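Local coordinates for P protein (Mumps virus, PDB 3BBZ) that probably binds the viral nucleocapsid through this small three-helix domain, as part of the mumps virus polymerase machinery in replication, at residues Q3-M6 against I7-I11; P18-K21 against Q22-Q26; I40-D43 against I44-A48. The protein carries 1 engineered substitution. All blocks are in the same frame, centred on the assembly; numbering follows the deposited sequence.

Contact 1 (Q3-M6 against I7-I11). With FMT (formic acid), chain D.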
loop_
_atom_site.group_PDB
_atom_site.type_symbol
_atom_site.label_atom_id
_atom_site.label_comp_id
_atom_site.label_asym_id
_atom_site.label_seq_id
_atom_site.Cartn_x
_atom_site.Cartn_y
_atom_site.Cartn_z
ATOM N N GLN A 3 7.194 3.163 8.457
ATOM C CA GLN A 3 6.687 2.533 7.250
ATOM C C GLN A 3 5.220 2.773 6.918
ATOM O O GLN A 3 4.891 2.871 5.774
ATOM C CB GLN A 3 6.964 1.030 7.271
ATOM C CG GLN A 3 8.347 0.670 6.748
ATOM C CD GLN A 3 8.555 0.996 5.247
ATOM O OE1 GLN A 3 8.395 0.130 4.411
ATOM N NE2 GLN A 3 8.957 2.237 4.928
ATOM N N LYS A 4 4.339 2.871 7.888
ATOM C CA LYS A 4 2.934 3.073 7.546
ATOM C C LYS A 4 2.628 4.408 6.899
ATOM O O LYS A 4 1.736 4.474 6.069
ATOM C CB LYS A 4 2.008 2.859 8.744
ATOM C CG LYS A 4 2.077 1.471 9.259
ATOM C CD LYS A 4 0.873 0.691 8.840
ATOM C CE LYS A 4 0.632 -0.236 9.972
ATOM N NZ LYS A 4 -0.739 -0.647 10.030
ATOM N N VAL A 5 3.312 5.454 7.322
ATOM C CA VAL A 5 3.185 6.794 6.713
ATOM C C VAL A 5 3.738 6.731 5.303
ATOM O O VAL A 5 3.066 7.147 4.373
ATOM C CB VAL A 5 3.909 7.880 7.527
ATOM C CG1 VAL A 5 3.797 9.285 6.874
ATOM C CG2 VAL A 5 3.362 7.863 8.985
ATOM N N MET A 6 4.946 6.171 5.163
ATOM C CA MET A 6 5.602 5.998 3.866
ATOM C C MET A 6 4.737 5.223 2.885
ATOM O O MET A 6 4.561 5.662 1.747
ATOM C CB MET A 6 6.946 5.257 4.037
ATOM C CG MET A 6 8.093 6.030 4.676
ATOM S SD MET A 6 8.216 7.751 4.128
ATOM C CE MET A 6 7.264 8.646 5.381
ATOM N N ILE A 7 4.204 4.066 3.307
ATOM C CA ILE A 7 3.349 3.230 2.413
ATOM C C ILE A 7 2.006 3.901 2.150
ATOM O O ILE A 7 1.498 3.776 1.037
ATOM C CB ILE A 7 3.194 1.752 2.892
ATOM C CG1 ILE A 7 4.584 1.096 3.100
ATOM C CG2 ILE A 7 2.329 0.894 1.912
ATOM C CD1 ILE A 7 4.542 -0.154 4.052
ATOM N N THR A 8 1.443 4.654 3.106
ATOM C CA THR A 8 0.234 5.426 2.789
ATOM C C THR A 8 0.519 6.448 1.680
ATOM O O THR A 8 -0.287 6.599 0.799
ATOM C CB THR A 8 -0.417 6.112 3.986
ATOM O OG1 THR A 8 -0.654 5.138 4.992
ATOM C CG2 THR A 8 -1.759 6.771 3.607
ATOM N N LYS A 9 1.691 7.099 1.720
ATOM C CA LYS A 9 2.074 8.044 0.669
ATOM C C LYS A 9 2.352 7.347 -0.631
ATOM O O LYS A 9 2.030 7.899 -1.699
ATOM C CB LYS A 9 3.290 8.868 1.108
ATOM C CG LYS A 9 2.984 9.729 2.367
ATOM C CD LYS A 9 4.081 10.611 2.788
ATOM C CE LYS A 9 4.329 11.756 1.751
ATOM N NZ LYS A 9 3.092 12.530 1.405
ATOM N N MET A 10 2.926 6.144 -0.573
ATOM C CA MET A 10 3.068 5.339 -1.790
ATOM C C MET A 10 1.758 5.095 -2.499
ATOM O O MET A 10 1.678 5.163 -3.709
ATOM C CB MET A 10 3.776 3.997 -1.555
ATOM C CG MET A 10 5.262 4.134 -1.309
ATOM S SD MET A 10 5.913 2.507 -0.941
ATOM C CE MET A 10 7.424 2.909 -0.148
ATOM N N ILE A 11 0.734 4.797 -1.736
ATOM C CA ILE A 11 -0.553 4.460 -2.299
ATOM C C ILE A 11 -1.138 5.700 -2.964
ATOM O O ILE A 11 -1.559 5.660 -4.120
ATOM C CB ILE A 11 -1.531 3.933 -1.200
ATOM C CG1 ILE A 11 -1.020 2.622 -0.634
ATOM C CG2 ILE A 11 -2.944 3.713 -1.830
ATOM C CD1 ILE A 11 -1.591 2.248 0.745
HETATM C C FMT D . 4.443 4.201 10.940
HETATM O O1 FMT D . 4.947 3.074 10.980
HETATM O O2 FMT D . 4.988 5.164 10.443
#
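Thr8 turns OG1 beside its own backbone N (chi1 -54°), which lays the hydroxyl back over the preceding turn against Lys4. Thr8 OG1 donates to Lys4 O at 2.7 Å, and Thr8 N reaches the same Lys4 O at 3.0 Å from well above the carbonyl plane. One carbonyl oxygen is thus gripped twice, by a backbone N-H and by a side-chain hydroxyl. Ile7 also carries its longer branch beside the backbone N, and CG1 comes down on Gln3 O at 3.2 Å while Ile7 N donates to that oxygen at 2.8 Å. The Gln3 chain, bent at chi2 (-65°), crosses the end of Ile7 and brings OE1 within 3.9 Å of Ile7 CD1. Lys9 CD comes to 4.3 Å from Val5 CG1 before the rest of its chain leads away. At the start of the helix a formic acid molecule, probably from the crystallisation liquor, accepts a hydrogen bond from Lys4 N at O1 (3.2 Å). Residues 3-11 make up the first three-quarters of helix 3-14 in a three-helix bundle. Lys4 NZ bonds to the carbonyls of Leu28 and Ala31, and Ile7 packs on Leu28 of helix 18-29 and also touches Lys41 and Ile44 of helix 34-47.

Contact 2 (P18-K21 against Q22-Q26)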
loop_
_atom_site.group_PDB
_atom_site.type_symbol
_atom_site.label_atom_id
_atom_site.label_comp_id
_atom_site.label_asym_id
_atom_site.label_seq_id
_atom_site.Cartn_x
_atom_site.Cartn_y
_atom_site.Cartn_z
ATOM N N PRO A 18 -9.566 4.928 -7.358
ATOM C CA PRO A 18 -9.992 5.141 -5.967
ATOM C C PRO A 18 -10.441 3.874 -5.234
ATOM O O PRO A 18 -10.233 3.770 -4.041
ATOM C CB PRO A 18 -11.104 6.183 -6.090
ATOM C CG PRO A 18 -10.800 6.864 -7.417
ATOM C CD PRO A 18 -10.415 5.707 -8.280
ATOM N N GLN A 19 -10.979 2.893 -5.951
ATOM C CA GLN A 19 -11.338 1.643 -5.305
ATOM C C GLN A 19 -10.084 0.833 -4.943
ATOM O O GLN A 19 -10.004 0.243 -3.860
ATOM C CB GLN A 19 -12.341 0.824 -6.154
ATOM C CG GLN A 19 -13.799 1.308 -6.076
ATOM C CD GLN A 19 -14.787 0.396 -6.844
ATOM O OE1 GLN A 19 -14.449 -0.200 -7.855
ATOM N NE2 GLN A 19 -16.004 0.296 -6.348
ATOM N N MET A 20 -9.079 0.832 -5.824
ATOM C CA MET A 20 -7.806 0.144 -5.507
ATOM C C MET A 20 -7.118 0.819 -4.329
ATOM O O MET A 20 -6.513 0.157 -3.467
ATOM C CB MET A 20 -6.885 0.106 -6.713
ATOM C CG MET A 20 -7.253 -0.912 -7.753
ATOM S SD MET A 20 -6.131 -0.781 -9.138
ATOM C CE MET A 20 -4.596 -1.174 -8.340
ATOM N N LYS A 21 -7.287 2.133 -4.250
ATOM C CA LYS A 21 -6.656 2.962 -3.224
ATOM C C LYS A 21 -7.250 2.623 -1.885
ATOM O O LYS A 21 -6.500 2.425 -0.941
ATOM C CB LYS A 21 -6.836 4.454 -3.564
ATOM C CG LYS A 21 -6.171 5.486 -2.633
ATOM C CD LYS A 21 -6.113 6.860 -3.340
ATOM C CE LYS A 21 -6.162 8.016 -2.366
ATOM N NZ LYS A 21 -6.497 9.324 -3.041
ATOM N N GLN A 22 -8.590 2.530 -1.812
ATOM C CA GLN A 22 -9.329 2.172 -0.555
ATOM C C GLN A 22 -8.986 0.777 -0.087
ATOM O O GLN A 22 -8.897 0.568 1.112
ATOM C CB GLN A 22 -10.874 2.212 -0.687
ATOM C CG GLN A 22 -11.515 3.520 -1.285
ATOM C CD GLN A 22 -12.887 3.264 -2.008
ATOM O OE1 GLN A 22 -13.518 2.177 -1.860
ATOM N NE2 GLN A 22 -13.318 4.238 -2.834
ATOM N N ALA A 23 -8.832 -0.174 -1.030
ATOM C CA ALA A 23 -8.480 -1.573 -0.694
ATOM C C ALA A 23 -7.078 -1.700 -0.135
ATOM O O ALA A 23 -6.885 -2.393 0.865
ATOM C CB ALA A 23 -8.663 -2.517 -1.913
ATOM N N PHE A 24 -6.108 -0.988 -0.745
ATOM C CA PHE A 24 -4.720 -0.975 -0.250
ATOM C C PHE A 24 -4.629 -0.361 1.150
ATOM O O PHE A 24 -3.890 -0.854 2.029
ATOM C CB PHE A 24 -3.811 -0.192 -1.203
ATOM C CG PHE A 24 -3.118 -1.038 -2.236
ATOM C CD1 PHE A 24 -3.140 -0.677 -3.591
ATOM C CD2 PHE A 24 -2.441 -2.178 -1.879
ATOM C CE1 PHE A 24 -2.470 -1.469 -4.579
ATOM C CE2 PHE A 24 -1.795 -2.988 -2.854
ATOM C CZ PHE A 24 -1.802 -2.613 -4.194
ATOM N N GLU A 25 -5.423 0.685 1.381
ATOM C CA GLU A 25 -5.413 1.382 2.673
ATOM C C GLU A 25 -6.091 0.510 3.735
ATOM O O GLU A 25 -5.667 0.491 4.893
ATOM C CB GLU A 25 -6.149 2.712 2.559
ATOM C CG GLU A 25 -5.398 3.839 1.839
ATOM C CD GLU A 25 -6.284 5.084 1.604
ATOM O OE1 GLU A 25 -7.507 5.053 1.958
ATOM O OE2 GLU A 25 -5.735 6.110 1.103
ATOM N N GLN A 26 -7.147 -0.220 3.351
ATOM C CA GLN A 26 -7.715 -1.232 4.246
ATOM C C GLN A 26 -6.679 -2.297 4.543
ATOM O O GLN A 26 -6.523 -2.663 5.671
ATOM C CB GLN A 26 -8.976 -1.862 3.653
ATOM C CG GLN A 26 -10.224 -0.953 3.703
ATOM C CD GLN A 26 -11.162 -1.270 4.877
ATOM O OE1 GLN A 26 -10.771 -1.971 5.801
ATOM N NE2 GLN A 26 -12.401 -0.730 4.839
#
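Gln22 folds its side chain back over Pro18, with CG 3.0 Å from Pro18 O, the oxygen that also accepts the backbone bond from Gln22 N at 3.0 Å. CG stands beside the backbone N (chi1 -51°) and the rest of the chain is extended, which carries the amide across the first turn to CA of Gln19. Gln22 NE2 comes within 3.3 Å of Pro18 O, but at an angle too poor for a hydrogen bond. One turn on, Lys21 and Glu25 run side by side in the same direction. They meet through the aliphatic part of the lysine, Lys21 CG lying 3.8 Å from Glu25 OE2, whereas Lys21 NZ and Glu25 OE2 are 5.3 Å apart and form no salt bridge. These are i to i+4 pairs in the first turns of helix 18-29, the second helix, in chain order, of the three-helix bundle. On another side Met20 CE touches Phe24 CE1 at 4.3 Å, methyl against ring carbon. Beyond this shell, Asn17 OD1 accepts from Met20 N in the first turn. The Phe24 ring is buried against Ile11 of helix 3-14 and against Asp43, Ile44 and Ser47 of helix 34-47, and Met20 packs on Val15 and Ser47.

Contact 3 (I40-D43 against I44-A48)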
loop_
_atom_site.group_PDB
_atom_site.type_symbol
_atom_site.label_atom_id
_atom_site.label_comp_id
_atom_site.label_asym_id
_atom_site.label_seq_id
_atom_site.Cartn_x
_atom_site.Cartn_y
_atom_site.Cartn_z
ATOM N N ILE A 40 2.606 -5.873 0.812
ATOM C CA ILE A 40 1.814 -4.725 0.364
ATOM C C ILE A 40 2.617 -3.798 -0.555
ATOM O O ILE A 40 2.170 -3.466 -1.638
ATOM C CB ILE A 40 1.228 -3.945 1.573
ATOM C CG1 ILE A 40 0.288 -4.853 2.340
ATOM C CG2 ILE A 40 0.411 -2.722 1.087
ATOM C CD1 ILE A 40 -0.130 -4.314 3.761
ATOM N N LYS A 41 3.828 -3.436 -0.135
ATOM C CA LYS A 41 4.783 -2.699 -0.977
ATOM C C LYS A 41 5.059 -3.366 -2.314
ATOM O O LYS A 41 5.021 -2.699 -3.372
ATOM C CB LYS A 41 6.087 -2.446 -0.206
ATOM C CG LYS A 41 5.878 -1.370 0.891
ATOM C CD LYS A 41 7.188 -0.898 1.499
ATOM C CE LYS A 41 7.851 -2.018 2.235
ATOM N NZ LYS A 41 9.037 -1.423 2.952
ATOM N N ARG A 42 5.277 -4.684 -2.278
ATOM C CA ARG A 42 5.462 -5.451 -3.514
ATOM C C ARG A 42 4.252 -5.233 -4.454
ATOM O O ARG A 42 4.432 -4.936 -5.640
ATOM C CB ARG A 42 5.611 -6.934 -3.178
ATOM C CG ARG A 42 5.636 -7.863 -4.351
ATOM C CD ARG A 42 5.253 -9.295 -3.861
ATOM N NE ARG A 42 3.857 -9.362 -3.427
ATOM C CZ ARG A 42 3.358 -10.312 -2.628
ATOM N NH1 ARG A 42 4.122 -11.266 -2.137
ATOM N NH2 ARG A 42 2.070 -10.284 -2.313
ATOM N N ASP A 43 3.028 -5.372 -3.934
ATOM C CA ASP A 43 1.848 -5.211 -4.814
ATOM C C ASP A 43 1.583 -3.778 -5.278
ATOM O O ASP A 43 1.070 -3.620 -6.367
ATOM C CB ASP A 43 0.606 -5.851 -4.216
ATOM C CG ASP A 43 0.766 -7.357 -4.068
ATOM O OD1 ASP A 43 1.553 -7.969 -4.872
ATOM O OD2 ASP A 43 0.149 -7.912 -3.136
ATOM N N ILE A 44 1.893 -2.763 -4.467
ATOM C CA ILE A 44 1.874 -1.345 -4.890
ATOM C C ILE A 44 2.828 -1.085 -6.064
ATOM O O ILE A 44 2.443 -0.501 -7.102
ATOM C CB ILE A 44 2.161 -0.356 -3.744
ATOM C CG1 ILE A 44 1.022 -0.361 -2.752
ATOM C CG2 ILE A 44 2.209 1.101 -4.291
ATOM C CD1 ILE A 44 1.383 0.245 -1.403
ATOM N N ILE A 45 4.051 -1.604 -5.953
ATOM C CA ILE A 45 5.072 -1.407 -7.010
ATOM C C ILE A 45 4.628 -2.041 -8.326
ATOM O O ILE A 45 4.774 -1.439 -9.381
ATOM C CB ILE A 45 6.457 -1.986 -6.573
ATOM C CG1 ILE A 45 7.004 -1.213 -5.386
ATOM C CG2 ILE A 45 7.464 -1.927 -7.721
ATOM C CD1 ILE A 45 8.057 -1.994 -4.524
ATOM N N ARG A 46 4.116 -3.265 -8.257
ATOM C CA ARG A 46 3.610 -4.018 -9.417
ATOM C C ARG A 46 2.444 -3.330 -10.124
ATOM O O ARG A 46 2.346 -3.391 -11.356
ATOM C CB ARG A 46 3.114 -5.403 -8.986
ATOM C CG ARG A 46 4.170 -6.472 -8.835
ATOM C CD ARG A 46 3.621 -7.632 -8.029
ATOM N NE ARG A 46 4.619 -8.703 -7.883
ATOM C CZ ARG A 46 4.383 -9.852 -7.265
ATOM N NH1 ARG A 46 3.187 -10.063 -6.719
ATOM N NH2 ARG A 46 5.333 -10.794 -7.187
ATOM N N SER A 47 1.542 -2.729 -9.327
ATOM C CA SER A 47 0.290 -2.153 -9.811
ATOM C C SER A 47 0.489 -0.954 -10.700
ATOM O O SER A 47 -0.399 -0.638 -11.491
ATOM C CB SER A 47 -0.690 -1.851 -8.665
ATOM O OG SER A 47 -1.130 -3.083 -8.111
ATOM N N ALA A 48 1.647 -0.308 -10.573
ATOM C CA ALA A 48 2.072 0.767 -11.471
ATOM C C ALA A 48 2.937 0.326 -12.675
ATOM O O ALA A 48 3.651 1.160 -13.261
ATOM C CB ALA A 48 2.815 1.836 -10.659
#
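A salt-bridge network of Arg42, Asp43 and Arg46 runs along one side of the last helix of the three-helix bundle. Arg42 and Arg46, one turn apart, lie alongside each other and point the same way, their guanidinium planes only 13° apart. The face of the Arg46 group rests on the aliphatic part of its partner: Arg42 CD sits 3.6 Å from Arg46 CZ, offset toward the rim. Arg46 NH1 and Arg42 NE come to 3.4 Å of each other because both converge on Asp43 OD1, whose negative charge probably makes the close approach favourable. Arg42 grips this carboxylate side-on with two nitrogens. Arg42 NH2 meets Asp43 OD2 on the syn side, somewhat out of the carboxylate plane, at 3.2 Å in a nearly straight bond (171°), while Arg42 NE reaches Asp43 OD1 from above that plane. Arg46 NH1 adds a weak, bent bond to the same Asp43 OD1, also at 3.2 Å. With the bend at chi3 (67°) Arg42 turns its NE edge onto the neighbouring aspartate. Near the helix end Ser47 OG, beside its own backbone N, donates to Asp43 O at 2.9 Å; Ser47 N reaches that oxygen from the opposite face. On the inner side Ile40 CG2 touches Ile44 CD1 at 4.0 Å. Asp43 OD2 has a further salt bridge to Arg27 of helix 18-29, which ties the network to the preceding helix. Ile44 is buried between the other two helices, against Ile7, Ile11 and Ser14 of helix 3-14 and Phe24 of helix 18-29.

Overall arrangement
The three contacts lie one on each helix of the bundle, in series along the chain, with centres about 12 Å apart in every pairing. They meet through the apolar core. From contact 1, Ile11 CD1 packs on Phe24 CB of contact 2 at 3.8 Å, and Ile11 CG1 packs on Ile44 CD1 of contact 3 at 3.5 Å. Contacts 2 and 3 join where Phe24 CZ lies 3.7 Å from Asp43 O, the same oxygen that takes two bonds from Ser47. Formic acid bonds to Lys4 N in contact 1; bound formic acid also lies about 4 Å from the side chain of Met20 in contact 2 and about 5 Å from that of Ile40 in contact 3.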